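Local coordinates for protein nucleotidyl transferase (Methanothermobacter thermautotrophicus, PDB 6PLJ) that probably transfers nucleotidyl groups as a MobA-like enzyme, perhaps in synthesis of the pseudomurein cell wall, at residues A[22-30]-A[121-131]; A[77-87]-A[93-103]. All coordinates share one frame; numbering follows the deposited sequence.

In the fold
The chain enters the fold through 22-30, whose strand lies inside the main sheet, and returns to it some ninety residues later with 121-131; contact 1 closes that long loop. Contact 2 falls wholly within it: 77-87 and 93-103 close a much shorter loop over the helix 86-92, with strand 99-102 at the margin of the sheet. The two contacts are the outer pairings of a run of four parallel strands, 99-102, 77-82, 25-31 and 125-130, whose middle pairing is between 77-82 and 25-31. Their centres lie about 14 Å apart. E77 of contact 2 ties them directly, its OE2 being hydrogen-bonded to S26 OG and G122 N of contact 1.

Contact 1. Residues A[22-30]-A[121-131]; sequences GNMISAVVA and AGGDIILCAAG. With EDO (1,2-ethanediol), chain F.
D124 OD1 is gripped by the amides of M24 and N23 at the entrance to two parallel central strands of the Rossmann-like sheet. M24 N meets it at 2.8 Å, nearly along its C-O axis, and N23 N from the syn side at 3.1 Å; OD2 receives G22 N, also syn but 34° out of the carboxylate plane. An aspartate suits this place because its short side chain, with CG lodged between its own N and carbonyl carbon (chi1 58°), turns both oxygens onto the incoming chain. Replacing D124 by an alanine would probably leave the amides of G22, N23 and M24 without this acceptor and let the N-terminal end move more freely. Beyond it a parallel ladder runs from I125 N on M24 O to G131 N on A30 O, its strand axes 23° apart. G123 has no side chain, so its backbone can lie against S26 and M24; a CB would run into M24 O and S26 OG, which accepts a weak bond from G123 N and has E77 as its stronger partner. On the face of S26 and V28, helix 110-120 covers V28, A30 and C128 through L114 and L110; on the other, helix 62-72 packs on A27, V29 and A129. V28 and I126, branched at CB, pack together on the S26 face, V28 CG2 meeting I126 CG2 at 3.6 Å.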
loop_
_atom_site.group_PDB
_atom_site.type_symbol
_atom_site.label_atom_id
_atom_site.label_comp_id
_atom_site.label_asym_id
_atom_site.label_seq_id
_atom_site.Cartn_x
_atom_site.Cartn_y
_atom_site.Cartn_z
ATOM N N GLY A 22 17.506 6.374 9.872
ATOM C CA GLY A 22 16.622 6.808 10.985
ATOM C C GLY A 22 16.502 8.317 11.178
ATOM O O GLY A 22 16.288 8.776 12.299
ATOM N N ASN A 23 16.622 9.089 10.098
ATOM C CA ASN A 23 16.438 10.541 10.160
ATOM C C ASN A 23 15.073 10.970 9.624
ATOM O O ASN A 23 14.534 11.980 10.067
ATOM C CB ASN A 23 17.551 11.272 9.409
ATOM C CG ASN A 23 18.915 11.093 10.062
ATOM O OD1 ASN A 23 19.064 11.285 11.269
ATOM N ND2 ASN A 23 19.915 10.729 9.268
ATOM N N MET A 24 14.511 10.234 8.664
ATOM C CA MET A 24 13.218 10.635 8.115
ATOM C C MET A 24 12.499 9.462 7.473
ATOM O O MET A 24 13.099 8.704 6.709
ATOM C CB MET A 24 13.432 11.756 7.104
ATOM C CG MET A 24 12.183 12.270 6.402
ATOM S SD MET A 24 12.548 13.630 5.289
ATOM C CE MET A 24 10.872 14.090 4.859
ATOM N N ILE A 25 11.215 9.330 7.802
ATOM C CA ILE A 25 10.384 8.234 7.303
ATOM C C ILE A 25 9.319 8.833 6.395
ATOM O O ILE A 25 8.496 9.641 6.824
ATOM C CB ILE A 25 9.712 7.419 8.433
ATOM C CG1 ILE A 25 10.777 6.755 9.317
ATOM C CG2 ILE A 25 8.791 6.358 7.828
ATOM C CD1 ILE A 25 10.231 6.170 10.600
ATOM N N SER A 26 9.324 8.424 5.127
ATOM C CA SER A 26 8.322 8.885 4.169
ATOM C C SER A 26 7.404 7.731 3.842
ATOM O O SER A 26 7.879 6.607 3.644
ATOM C CB SER A 26 8.983 9.307 2.869
ATOM O OG SER A 26 9.875 10.382 3.075
ATOM N N ALA A 27 6.109 7.985 3.772
ATOM C CA ALA A 27 5.205 6.984 3.222
ATOM C C ALA A 27 5.008 7.234 1.749
ATOM O O ALA A 27 4.996 8.373 1.294
ATOM C CB ALA A 27 3.880 6.983 3.934
ATOM N N VAL A 28 4.854 6.148 1.008
ATOM C CA VAL A 28 4.480 6.201 -0.393
ATOM C C VAL A 28 3.253 5.310 -0.516
ATOM O O VAL A 28 3.329 4.096 -0.240
ATOM C CB VAL A 28 5.615 5.717 -1.305
ATOM C CG1 VAL A 28 5.117 5.551 -2.741
ATOM C CG2 VAL A 28 6.790 6.689 -1.240
ATOM N N VAL A 29 2.133 5.908 -0.893
ATOM C CA VAL A 29 0.890 5.179 -1.104
ATOM C C VAL A 29 0.685 5.035 -2.602
ATOM O O VAL A 29 0.584 6.034 -3.330
ATOM C CB VAL A 29 -0.306 5.899 -0.453
ATOM C CG1 VAL A 29 -1.606 5.142 -0.720
ATOM C CG2 VAL A 29 -0.058 6.069 1.048
ATOM N N ALA A 30 0.639 3.791 -3.062
ATOM C CA ALA A 30 0.392 3.512 -4.472
ATOM C C ALA A 30 -1.113 3.528 -4.707
ATOM O O ALA A 30 -1.827 2.661 -4.211
ATOM C CB ALA A 30 0.991 2.181 -4.859
ATOM N N ALA A 121 10.132 11.163 -2.512
ATOM C CA ALA A 121 10.196 11.113 -1.048
ATOM C C ALA A 121 11.516 11.651 -0.551
ATOM O O ALA A 121 12.566 11.378 -1.123
ATOM C CB ALA A 121 10.025 9.681 -0.568
ATOM N N GLY A 122 11.475 12.400 0.538
ATOM C CA GLY A 122 12.704 12.870 1.185
ATOM C C GLY A 122 13.392 11.897 2.129
ATOM O O GLY A 122 14.579 12.089 2.445
ATOM N N GLY A 123 12.682 10.872 2.596
ATOM C CA GLY A 123 13.134 10.046 3.708
ATOM C C GLY A 123 14.145 8.986 3.354
ATOM O O GLY A 123 14.275 8.613 2.196
ATOM N N ASP A 124 14.873 8.520 4.366
ATOM C CA ASP A 124 15.811 7.404 4.203
ATOM C C ASP A 124 15.151 6.051 4.411
ATOM O O ASP A 124 15.734 5.011 4.046
ATOM C CB ASP A 124 17.004 7.531 5.160
ATOM C CG ASP A 124 16.591 7.591 6.602
ATOM O OD1 ASP A 124 16.255 8.685 7.079
ATOM O OD2 ASP A 124 16.581 6.546 7.284
ATOM N N ILE A 125 13.983 6.056 5.052
ATOM C CA ILE A 125 13.143 4.866 5.179
ATOM C C ILE A 125 11.831 5.184 4.514
ATOM O O ILE A 125 11.279 6.271 4.710
ATOM C CB ILE A 125 12.887 4.515 6.661
ATOM C CG1 ILE A 125 14.195 4.140 7.353
ATOM C CG2 ILE A 125 11.880 3.375 6.802
ATOM C CD1 ILE A 125 14.788 2.818 6.912
ATOM N N ILE A 126 11.345 4.240 3.719
ATOM C CA ILE A 126 10.075 4.399 3.038
ATOM C C ILE A 126 9.090 3.358 3.550
ATOM O O ILE A 126 9.389 2.176 3.528
ATOM C CB ILE A 126 10.199 4.214 1.508
ATOM C CG1 ILE A 126 11.328 5.068 0.901
ATOM C CG2 ILE A 126 8.877 4.552 0.834
ATOM C CD1 ILE A 126 11.183 6.556 1.085
ATOM N N LEU A 127 7.906 3.808 3.947
ATOM C CA LEU A 127 6.775 2.916 4.218
ATOM C C LEU A 127 5.916 2.891 2.957
ATOM O O LEU A 127 5.331 3.907 2.597
ATOM C CB LEU A 127 5.975 3.439 5.409
ATOM C CG LEU A 127 4.666 2.693 5.714
ATOM C CD1 LEU A 127 4.970 1.262 6.148
ATOM C CD2 LEU A 127 3.870 3.453 6.762
ATOM N N CYS A 128 5.866 1.735 2.286
ATOM C CA CYS A 128 5.115 1.568 1.036
ATOM C C CYS A 128 3.780 0.930 1.365
ATOM O O CYS A 128 3.747 -0.138 1.991
ATOM C CB CYS A 128 5.866 0.659 0.073
ATOM S SG CYS A 128 7.415 1.387 -0.528
ATOM N N ALA A 129 2.691 1.575 0.949
ATOM C CA ALA A 129 1.339 1.082 1.219
ATOM C C ALA A 129 0.515 1.082 -0.048
ATOM O O ALA A 129 0.691 1.931 -0.924
ATOM C CB ALA A 129 0.661 1.933 2.275
ATOM N N ALA A 130 -0.389 0.113 -0.128
ATOM C CA ALA A 130 -1.324 0.017 -1.237
ATOM C C ALA A 130 -2.561 0.836 -0.940
ATOM O O ALA A 130 -3.181 0.681 0.109
ATOM C CB ALA A 130 -1.713 -1.432 -1.449
ATOM N N GLY A 131 -2.965 1.671 -1.892
ATOM C CA GLY A 131 -4.163 2.484 -1.723
ATOM C C GLY A 131 -5.424 1.669 -1.483
ATOM O O GLY A 131 -6.311 2.112 -0.768
HETATM C C1 EDO F . -0.691 1.436 -7.652
HETATM O O1 EDO F . -0.286 2.525 -8.216
HETATM C C2 EDO F . -1.960 1.516 -7.065
HETATM O O2 EDO F . -2.023 0.397 -6.246
#

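Contact 2. Residues A[77-87]-A[93-103]; sequences ECIVVTGHRAG and LSGMDVRVVRN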
loop_
_atom_site.group_PDB
_atom_site.type_symbol
_atom_site.label_atom_id
_atom_site.label_comp_id
_atom_site.label_asym_id
_atom_site.label_seq_id
_atom_site.Cartn_x
_atom_site.Cartn_y
_atom_site.Cartn_z
ATOM N N GLU A 77 6.099 12.377 6.263
ATOM C CA GLU A 77 5.358 12.868 5.103
ATOM C C GLU A 77 4.695 11.692 4.430
ATOM O O GLU A 77 5.119 10.555 4.635
ATOM C CB GLU A 77 6.265 13.572 4.092
ATOM C CG GLU A 77 7.240 12.620 3.396
ATOM C CD GLU A 77 8.161 13.285 2.406
ATOM O OE1 GLU A 77 7.913 14.458 2.048
ATOM O OE2 GLU A 77 9.125 12.621 1.980
ATOM N N CYS A 78 3.665 11.973 3.637
ATOM C CA CYS A 78 2.985 10.955 2.857
ATOM C C CYS A 78 2.878 11.408 1.407
ATOM O O CYS A 78 2.259 12.439 1.110
ATOM C CB CYS A 78 1.602 10.692 3.430
ATOM S SG CYS A 78 0.737 9.346 2.577
ATOM N N ILE A 79 3.517 10.639 0.530
ATOM C CA ILE A 79 3.449 10.794 -0.909
ATOM C C ILE A 79 2.358 9.862 -1.393
ATOM O O ILE A 79 2.281 8.729 -0.934
ATOM C CB ILE A 79 4.799 10.404 -1.575
ATOM C CG1 ILE A 79 5.846 11.514 -1.384
ATOM C CG2 ILE A 79 4.640 10.197 -3.080
ATOM C CD1 ILE A 79 6.152 11.915 0.022
ATOM N N VAL A 80 1.510 10.333 -2.297
ATOM C CA VAL A 80 0.512 9.464 -2.907
ATOM C C VAL A 80 0.742 9.492 -4.402
ATOM O O VAL A 80 0.812 10.572 -4.994
ATOM C CB VAL A 80 -0.922 9.901 -2.602
ATOM C CG1 VAL A 80 -1.902 8.957 -3.272
ATOM C CG2 VAL A 80 -1.170 9.950 -1.103
ATOM N N VAL A 81 0.864 8.308 -4.996
ATOM C CA VAL A 81 1.103 8.180 -6.425
ATOM C C VAL A 81 -0.222 7.891 -7.080
ATOM O O VAL A 81 -0.876 6.906 -6.734
ATOM C CB VAL A 81 2.112 7.069 -6.732
ATOM C CG1 VAL A 81 2.427 7.033 -8.220
ATOM C CG2 VAL A 81 3.392 7.294 -5.934
ATOM N N THR A 82 -0.586 8.729 -8.046
ATOM C CA THR A 82 -1.868 8.610 -8.726
ATOM C C THR A 82 -1.644 8.330 -10.211
ATOM O O THR A 82 -0.535 8.438 -10.722
ATOM C CB THR A 82 -2.713 9.889 -8.534
ATOM O OG1 THR A 82 -2.004 11.019 -9.061
ATOM C CG2 THR A 82 -3.012 10.122 -7.044
ATOM N N GLY A 83 -2.703 7.917 -10.890
ATOM C CA GLY A 83 -2.603 7.616 -12.316
ATOM C C GLY A 83 -3.983 7.334 -12.853
ATOM O O GLY A 83 -4.659 8.227 -13.361
ATOM N N HIS A 84 -4.419 6.096 -12.689
ATOM C CA HIS A 84 -5.752 5.728 -13.094
ATOM C C HIS A 84 -6.803 6.537 -12.360
ATOM O O HIS A 84 -6.838 6.543 -11.123
ATOM C CB HIS A 84 -6.027 4.252 -12.884
ATOM C CG HIS A 84 -7.327 3.841 -13.464
ATOM N ND1 HIS A 84 -7.575 3.924 -14.822
ATOM C CD2 HIS A 84 -8.465 3.396 -12.895
ATOM C CE1 HIS A 84 -8.814 3.538 -15.052
ATOM N NE2 HIS A 84 -9.370 3.197 -13.908
ATOM N N ARG A 85 -7.682 7.198 -13.117
ATOM C CA ARG A 85 -8.702 8.076 -12.533
ATOM C C ARG A 85 -8.083 9.070 -11.532
ATOM O O ARG A 85 -8.657 9.354 -10.482
ATOM C CB ARG A 85 -9.829 7.252 -11.906
ATOM C CG ARG A 85 -10.643 6.519 -12.974
ATOM C CD ARG A 85 -11.704 5.625 -12.386
ATOM N NE ARG A 85 -12.599 5.154 -13.450
ATOM C CZ ARG A 85 -13.681 5.799 -13.896
ATOM N NH1 ARG A 85 -14.103 6.951 -13.349
ATOM N NH2 ARG A 85 -14.378 5.263 -14.897
ATOM N N ALA A 86 -6.916 9.600 -11.889
ATOM C CA ALA A 86 -6.177 10.498 -10.988
ATOM C C ALA A 86 -6.997 11.707 -10.564
ATOM O O ALA A 86 -6.955 12.086 -9.398
ATOM C CB ALA A 86 -4.884 10.964 -11.614
ATOM N N GLY A 87 -7.719 12.322 -11.494
ATOM C CA GLY A 87 -8.598 13.445 -11.126
ATOM C C GLY A 87 -9.513 13.166 -9.948
ATOM O O GLY A 87 -9.573 13.947 -8.982
ATOM N N LEU A 93 -8.679 13.094 -2.113
ATOM C CA LEU A 93 -7.619 13.436 -1.169
ATOM C C LEU A 93 -7.420 14.922 -0.941
ATOM O O LEU A 93 -6.559 15.291 -0.152
ATOM C CB LEU A 93 -6.298 12.830 -1.636
ATOM C CG LEU A 93 -6.297 11.302 -1.650
ATOM C CD1 LEU A 93 -4.984 10.784 -2.201
ATOM C CD2 LEU A 93 -6.561 10.734 -0.263
ATOM N N SER A 94 -8.223 15.763 -1.595
ATOM C CA SER A 94 -7.950 17.204 -1.669
ATOM C C SER A 94 -7.840 17.916 -0.315
ATOM O O SER A 94 -7.110 18.910 -0.211
ATOM C CB SER A 94 -9.009 17.895 -2.537
ATOM O OG SER A 94 -10.272 17.787 -1.933
ATOM N N GLY A 95 -8.519 17.408 0.711
ATOM C CA GLY A 95 -8.402 17.976 2.066
ATOM C C GLY A 95 -7.239 17.472 2.915
ATOM O O GLY A 95 -7.075 17.905 4.062
ATOM N N MET A 96 -6.425 16.562 2.381
ATOM C CA MET A 96 -5.481 15.820 3.209
ATOM C C MET A 96 -4.058 16.288 2.993
ATOM O O MET A 96 -3.703 16.825 1.945
ATOM C CB MET A 96 -5.599 14.319 2.929
ATOM C CG MET A 96 -6.992 13.785 3.197
ATOM S SD MET A 96 -7.043 11.995 3.151
ATOM C CE MET A 96 -6.535 11.554 4.802
ATOM N N ASP A 97 -3.232 16.074 4.010
ATOM C CA ASP A 97 -1.864 16.574 3.996
ATOM C C ASP A 97 -0.961 15.559 3.304
ATOM O O ASP A 97 -0.246 14.800 3.945
ATOM C CB ASP A 97 -1.412 16.875 5.426
ATOM C CG ASP A 97 -0.036 17.514 5.493
ATOM O OD1 ASP A 97 0.433 18.109 4.512
ATOM O OD2 ASP A 97 0.593 17.388 6.553
ATOM N N VAL A 98 -1.052 15.530 1.985
ATOM C CA VAL A 98 -0.260 14.614 1.158
ATOM C C VAL A 98 0.391 15.346 0.008
ATOM O O VAL A 98 -0.073 16.412 -0.399
ATOM C CB VAL A 98 -1.110 13.470 0.564
ATOM C CG1 VAL A 98 -1.641 12.582 1.666
ATOM C CG2 VAL A 98 -2.258 13.984 -0.291
ATOM N N ARG A 99 1.444 14.741 -0.524
ATOM C CA ARG A 99 2.140 15.207 -1.701
ATOM C C ARG A 99 1.798 14.234 -2.813
ATOM O O ARG A 99 2.158 13.062 -2.745
ATOM C CB ARG A 99 3.646 15.240 -1.424
ATOM C CG ARG A 99 4.533 15.498 -2.625
ATOM C CD ARG A 99 5.986 15.658 -2.212
ATOM N NE ARG A 99 6.187 16.804 -1.342
ATOM C CZ ARG A 99 6.397 18.061 -1.749
ATOM N NH1 ARG A 99 6.483 18.377 -3.045
ATOM N NH2 ARG A 99 6.568 19.011 -0.840
ATOM N N VAL A 100 1.074 14.725 -3.810
ATOM C CA VAL A 100 0.618 13.893 -4.915
ATOM C C VAL A 100 1.591 13.967 -6.077
ATOM O O VAL A 100 1.977 15.064 -6.506
ATOM C CB VAL A 100 -0.769 14.336 -5.402
ATOM C CG1 VAL A 100 -1.182 13.542 -6.635
ATOM C CG2 VAL A 100 -1.797 14.169 -4.288
ATOM N N VAL A 101 1.973 12.802 -6.592
ATOM C CA VAL A 101 2.729 12.708 -7.836
ATOM C C VAL A 101 1.986 11.780 -8.761
ATOM O O VAL A 101 1.510 10.731 -8.353
ATOM C CB VAL A 101 4.195 12.260 -7.655
ATOM C CG1 VAL A 101 4.958 13.334 -6.887
ATOM C CG2 VAL A 101 4.324 10.916 -6.968
ATOM N N ARG A 102 1.858 12.191 -10.016
ATOM C CA ARG A 102 1.070 11.425 -10.967
ATOM C C ARG A 102 1.990 10.632 -11.891
ATOM O O ARG A 102 3.018 11.142 -12.369
ATOM C CB ARG A 102 0.147 12.371 -11.732
ATOM C CG ARG A 102 -1.044 11.687 -12.357
ATOM C CD ARG A 102 -1.859 12.669 -13.180
ATOM N NE ARG A 102 -2.751 13.528 -12.398
ATOM C CZ ARG A 102 -3.686 14.307 -12.946
ATOM N NH1 ARG A 102 -3.829 14.357 -14.273
ATOM N NH2 ARG A 102 -4.477 15.054 -12.189
ATOM N N ASN A 103 1.623 9.389 -12.128
ATOM C CA ASN A 103 2.365 8.647 -13.157
ATOM C C ASN A 103 1.948 9.240 -14.507
ATOM O O ASN A 103 0.796 9.319 -14.774
ATOM C CB ASN A 103 1.961 7.175 -13.207
ATOM C CG ASN A 103 2.475 6.355 -12.050
ATOM O OD1 ASN A 103 3.586 6.573 -11.581
ATOM N ND2 ASN A 103 1.700 5.383 -11.648
HETATM O O HOH W 1 5.915 16.234 1.428
HETATM O O HOH W 2 2.477 14.520 4.162
#
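With V80 CG1 anti to its backbone N (chi1 180°) and V98 CG1 anti to its carbonyl carbon (chi1 -65°), the two branches of V80 are shared between two partners. CG1 reaches tip to tip to L93 CD1, 3.7 Å away, while CG2 lies obliquely against V98 CG1. Beta-branched valines suit such a place, since each offers two methyls close to the strand and few torsions to fix. The opposite face carries I79, V81 and V101; V101 CG2 touches both I79 CG2 and V81 CG2, and helix 110-120 covers V101 through R116 and A120. At the end of the strands V81 CG1 packs on the side-chain amide of N103, whose ND2 is held by S113.

The backbones form a parallel ladder. It opens with R99 N on C78 O and ends with the short bond from N103 N to T82 O (2.7 Å, 173° at the hydrogen). R102 leaves the sheet beside T82: its CG passes OG1 at 3.5 Å, and the chain then bends at chi3 (-80°), laying one face of the guanidinium over A86 CB, 3.4 Å from NE. E90 receives both, accepting T82 OG1 and pairing with R102 NH2, so the helix is bound back to the strands by charge as well as by packing. At the other end water 1 bridges E77 OE1 and R99 NE, which stand too far apart for a direct salt bridge, and water 2 joins C78 N to D97 O.

Strand 77-82, helix 86-92 and strand 99-102 make up a classical beta-alpha-beta crossover, the repeating unit of Rossmann-like sheets, here placing strand 99-102 at the edge.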